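Local coordinates for protein 2-dehydropantoate 2-reductase (PDB 2QYT) that probably catalyses the NADPH-dependent reduction of ketopantoate to pantoate, the second step in making (R)-pantoate for pantothenate biosynthesis, at residues A[215-220]-A[224-229]; A[204-209]-A[302-307]. All coordinates share one frame; numbering follows the deposited sequence.

Contact 1. Residues A[215-220]-A[224-229]; sequences FDKPIG and TEHEPE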
# COMPACT_ATOMS: atom_id res chain seq x y z
N PHE A 215 4.97 6.42 -23.47
CA PHE A 215 5.69 7.55 -24.10
C PHE A 215 7.22 7.53 -23.88
O PHE A 215 7.94 8.27 -24.56
CB PHE A 215 5.12 8.91 -23.67
CG PHE A 215 3.79 9.25 -24.31
CD1 PHE A 215 3.63 9.22 -25.69
CD2 PHE A 215 2.71 9.64 -23.52
CE1 PHE A 215 2.41 9.55 -26.27
CE2 PHE A 215 1.50 9.97 -24.09
CZ PHE A 215 1.34 9.92 -25.46
N ASP A 216 7.69 6.72 -22.93
CA ASP A 216 9.12 6.60 -22.60
C ASP A 216 9.68 7.98 -22.19
O ASP A 216 10.78 8.38 -22.60
CB ASP A 216 9.88 5.98 -23.79
CG ASP A 216 11.38 5.87 -23.56
OD1 ASP A 216 12.13 6.35 -24.45
OD2 ASP A 216 11.81 5.31 -22.53
N LYS A 217 8.91 8.69 -21.37
CA LYS A 217 9.16 10.10 -21.06
C LYS A 217 8.80 10.41 -19.61
O LYS A 217 7.97 9.70 -19.04
CB LYS A 217 8.32 10.97 -22.00
CG LYS A 217 8.97 12.28 -22.42
CD LYS A 217 8.56 12.69 -23.83
CE LYS A 217 7.16 13.29 -23.90
NZ LYS A 217 6.83 13.76 -25.28
N PRO A 218 9.43 11.44 -18.99
CA PRO A 218 8.96 11.82 -17.65
C PRO A 218 7.63 12.59 -17.73
O PRO A 218 7.30 13.13 -18.79
CB PRO A 218 10.08 12.72 -17.11
CG PRO A 218 11.20 12.66 -18.15
CD PRO A 218 10.56 12.27 -19.43
N ILE A 219 6.90 12.61 -16.62
CA ILE A 219 5.52 13.15 -16.56
C ILE A 219 5.41 14.64 -16.95
O ILE A 219 4.45 15.04 -17.62
CB ILE A 219 4.87 12.89 -15.18
CG1 ILE A 219 3.40 13.34 -15.15
CG2 ILE A 219 5.67 13.57 -14.05
CD1 ILE A 219 2.43 12.37 -15.78
N GLY A 220 6.38 15.44 -16.52
CA GLY A 220 6.41 16.87 -16.83
C GLY A 220 6.62 17.15 -18.30
O GLY A 220 6.32 18.24 -18.78
N THR A 224 3.41 18.76 -21.08
CA THR A 224 3.61 19.79 -22.07
C THR A 224 3.26 19.31 -23.47
O THR A 224 2.60 20.03 -24.23
CB THR A 224 5.07 20.34 -22.05
OG1 THR A 224 5.99 19.25 -21.98
CG2 THR A 224 5.28 21.27 -20.85
N GLU A 225 3.68 18.10 -23.82
CA GLU A 225 3.57 17.62 -25.19
C GLU A 225 2.42 16.66 -25.43
O GLU A 225 1.99 16.49 -26.57
CB GLU A 225 4.90 16.99 -25.65
CG GLU A 225 5.90 17.98 -26.23
CD GLU A 225 7.35 17.61 -25.98
OE1 GLU A 225 8.19 17.90 -26.85
OE2 GLU A 225 7.67 17.04 -24.91
N HIS A 226 1.92 16.02 -24.37
CA HIS A 226 0.92 14.97 -24.54
C HIS A 226 -0.31 15.12 -23.65
O HIS A 226 -0.89 14.13 -23.16
CB HIS A 226 1.57 13.60 -24.38
CG HIS A 226 2.42 13.20 -25.55
ND1 HIS A 226 1.93 13.11 -26.84
CD2 HIS A 226 3.73 12.84 -25.63
CE1 HIS A 226 2.89 12.73 -27.66
NE2 HIS A 226 3.99 12.56 -26.95
N GLU A 227 -0.71 16.38 -23.45
CA GLU A 227 -1.81 16.73 -22.56
C GLU A 227 -3.15 16.13 -23.01
O GLU A 227 -3.88 15.58 -22.17
CB GLU A 227 -1.93 18.25 -22.34
CG GLU A 227 -2.42 18.61 -20.94
CD GLU A 227 -2.70 20.10 -20.74
OE1 GLU A 227 -3.50 20.42 -19.84
OE2 GLU A 227 -2.12 20.96 -21.44
N PRO A 228 -3.51 16.26 -24.31
CA PRO A 228 -4.70 15.53 -24.77
C PRO A 228 -4.72 14.06 -24.38
O PRO A 228 -5.73 13.60 -23.85
CB PRO A 228 -4.64 15.72 -26.29
CG PRO A 228 -4.03 17.09 -26.45
CD PRO A 228 -2.96 17.14 -25.37
N GLU A 229 -3.63 13.34 -24.62
CA GLU A 229 -3.53 11.93 -24.34
C GLU A 229 -3.66 11.72 -22.83
O GLU A 229 -4.42 10.86 -22.40
CB GLU A 229 -2.21 11.34 -24.85
CG GLU A 229 -2.13 11.21 -26.35
CD GLU A 229 -1.51 12.42 -27.03
OE1 GLU A 229 -1.91 13.57 -26.71
OE2 GLU A 229 -0.61 12.24 -27.88
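Phe215 and His226 lie flat against each other, their ring planes within 6° of parallel and the centroids 3.7 Å apart. CD2 of His226 sits over the middle of the phenyl ring, and in return Phe215 CE1 sits over the middle of the imidazole. The two side chains reach this face-to-face stack from opposite directions. Beyond the overlap, the chain of Glu229 runs past the rim of the phenyl ring, with Glu229 CG 3.8 Å from Phe215 CZ.

A hydrogen bond also fixes the imidazole. His226 ND1 donates to Glu229 OE2 at 2.9 Å, a bent bond of 136° that meets the oxygen from above the carboxylate plane, while OE2 itself is tilted from the plane of the imidazole. Glu229 can turn back to it because its chain bends at chi2 (92°). On the side of the imidazole away from Phe215, Lys217 NZ comes obliquely to within 3.3 Å of His226 CD2, and it also forms a weak salt bridge with Glu225, NZ to OE2 being 3.4 Å. That same OE2 has a second, weak partner in Ser221 OG.

Further out, Ile222 touches both Phe215 and Lys217. His226 occupies the N-cap position of helix 227-244, so the stack ties the end of helix 194-215 to the junction between helices 219-225 and 227-244: surface packing within an all-helical C-terminal domain.

Contact 2. Residues A[204-209]-A[302-307]; sequences MISVTA and PMYKRM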
# COMPACT_ATOMS: atom_id res chain seq x y z
N MSE A 204 -4.23 7.82 -10.24
CA MSE A 204 -3.01 8.60 -10.40
C MSE A 204 -1.82 7.77 -10.89
O MSE A 204 -1.12 8.13 -11.83
CB MSE A 204 -2.63 9.22 -9.06
CG MSE A 204 -3.55 10.32 -8.60
SE MSE A 204 -3.41 11.90 -9.71
CE MSE A 204 -1.49 12.25 -9.48
N ILE A 205 -1.59 6.65 -10.22
CA ILE A 205 -0.45 5.80 -10.55
C ILE A 205 -0.72 4.96 -11.79
O ILE A 205 0.19 4.66 -12.55
CB ILE A 205 0.01 4.95 -9.35
CG1 ILE A 205 1.14 4.01 -9.77
CG2 ILE A 205 -1.14 4.15 -8.81
CD1 ILE A 205 1.70 3.15 -8.67
N SER A 206 -1.97 4.58 -12.01
CA SER A 206 -2.36 3.95 -13.27
C SER A 206 -2.02 4.92 -14.42
O SER A 206 -1.15 4.63 -15.24
CB SER A 206 -3.85 3.57 -13.23
OG SER A 206 -4.28 2.96 -14.43
N VAL A 207 -2.64 6.09 -14.45
CA VAL A 207 -2.40 7.02 -15.58
C VAL A 207 -0.91 7.31 -15.74
O VAL A 207 -0.37 7.15 -16.83
CB VAL A 207 -3.24 8.33 -15.53
CG1 VAL A 207 -4.75 8.03 -15.46
CG2 VAL A 207 -2.80 9.22 -14.40
N THR A 208 -0.25 7.68 -14.64
CA THR A 208 1.17 8.06 -14.64
C THR A 208 2.08 6.92 -15.10
O THR A 208 2.94 7.13 -15.97
CB THR A 208 1.64 8.56 -13.25
OG1 THR A 208 0.84 9.67 -12.84
CG2 THR A 208 3.11 8.96 -13.28
N ALA A 209 1.88 5.73 -14.54
CA ALA A 209 2.65 4.56 -14.95
C ALA A 209 2.43 4.25 -16.43
O ALA A 209 3.38 4.17 -17.19
CB ALA A 209 2.34 3.34 -14.07
N PRO A 302 -10.48 3.59 -25.45
CA PRO A 302 -9.53 3.47 -26.56
C PRO A 302 -8.07 3.79 -26.22
O PRO A 302 -7.19 3.07 -26.66
CB PRO A 302 -10.09 4.44 -27.61
CG PRO A 302 -10.99 5.36 -26.87
CD PRO A 302 -11.54 4.58 -25.72
N MSE A 303 -7.83 4.86 -25.46
CA MSE A 303 -6.46 5.27 -25.11
C MSE A 303 -5.71 4.23 -24.26
O MSE A 303 -4.55 3.91 -24.55
CB MSE A 303 -6.46 6.61 -24.39
CG MSE A 303 -5.10 7.34 -24.34
SE MSE A 303 -4.35 7.84 -26.11
CE MSE A 303 -5.85 8.84 -26.87
N TYR A 304 -6.37 3.74 -23.21
CA TYR A 304 -5.82 2.65 -22.41
C TYR A 304 -5.56 1.41 -23.25
O TYR A 304 -4.52 0.78 -23.10
CB TYR A 304 -6.75 2.32 -21.25
CG TYR A 304 -6.35 2.95 -19.95
CD1 TYR A 304 -6.90 4.17 -19.54
CD2 TYR A 304 -5.43 2.32 -19.10
CE1 TYR A 304 -6.53 4.76 -18.34
CE2 TYR A 304 -5.05 2.90 -17.88
CZ TYR A 304 -5.61 4.12 -17.51
OH TYR A 304 -5.24 4.68 -16.32
N LYS A 305 -6.50 1.07 -24.14
CA LYS A 305 -6.37 -0.13 -24.99
C LYS A 305 -5.23 -0.01 -26.00
O LYS A 305 -4.50 -0.97 -26.21
CB LYS A 305 -7.69 -0.46 -25.68
CG LYS A 305 -8.80 -0.88 -24.73
CD LYS A 305 -9.87 -1.71 -25.44
CE LYS A 305 -10.95 -0.86 -26.10
NZ LYS A 305 -10.52 -0.22 -27.38
N ARG A 306 -5.09 1.16 -26.63
CA ARG A 306 -3.97 1.45 -27.51
C ARG A 306 -2.66 1.32 -26.73
O ARG A 306 -1.71 0.69 -27.19
CB ARG A 306 -4.09 2.87 -28.10
CG ARG A 306 -3.22 3.14 -29.34
CD ARG A 306 -2.39 4.44 -29.23
NE ARG A 306 -3.12 5.68 -29.55
CZ ARG A 306 -2.56 6.90 -29.63
NH1 ARG A 306 -1.26 7.08 -29.42
NH2 ARG A 306 -3.32 7.95 -29.92
N MSE A 307 -2.64 1.88 -25.52
CA MSE A 307 -1.45 1.93 -24.66
C MSE A 307 -1.03 0.54 -24.13
O MSE A 307 0.15 0.17 -24.18
CB MSE A 307 -1.69 2.91 -23.50
CG MSE A 307 -0.58 3.93 -23.24
SE MSE A 307 -1.20 5.81 -23.25
CE MSE A 307 0.45 6.77 -22.96
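Tyr304 reaches from helix 302-309 to helix 194-215, touching Ser206 and Val207 with its far end. The backbones stay well apart, the nearest CA atoms, those of Val207 and Tyr304, being 8.8 Å from each other. CB points neither at nor away from the second helix; beyond it the ring plane is turned about a right angle from the CA-CB-CG plane (chi2 94°). Along the ring, CE2 and CZ come next to the serine hydroxyl, Ser206 OG lying 3.5 Å from Tyr304 CE2 and close to the ring plane, at its edge. The phenol oxygen finishes the reach: Tyr304 OH donates to Ser206 OG over 2.7 Å, and Val207 CG1 packs against the same oxygen at 3.5 Å. Ser206 presents its hydroxyl with OG trans to the backbone N (chi1 180°), and OG is hydrogen-bonded in addition to Leu286 O. Two partners thus grip this buried hydroxyl and fix its rotation.

Tyr304 N is bonded to Glu236 OE1 near the start of helix 302-309. Leu233 of helix 227-244 packs on the tyrosine, Leu234 meets Val207, and Thr210 of helix 194-215 also touches Tyr304. The phenol bridges helices 194-215 and 302-309 alongside helix 227-244.

Contacts 1 and 2 belong to one helical bundle, their centres about 12 Å apart, and they meet directly through hydrophobic packing. Phe215 CE2 lies 3.6 Å from Met307 CE, so helix 302-309 supports the ring at the end of helix 194-215. Close by, Glu229 CG approaches Met303 SE at 4.0 Å, joining helix 227-244 to the same short helix. Helix 194-215 carries all of 204-209 and, at its end, Phe215 of contact 1; contact 2 uses its buried residues Ser206 and Val207. In sequence, contact 1 falls between the two halves of contact 2. Both lie in the C-terminal region, whose family is distinct from the Rossmann-type N-terminal one.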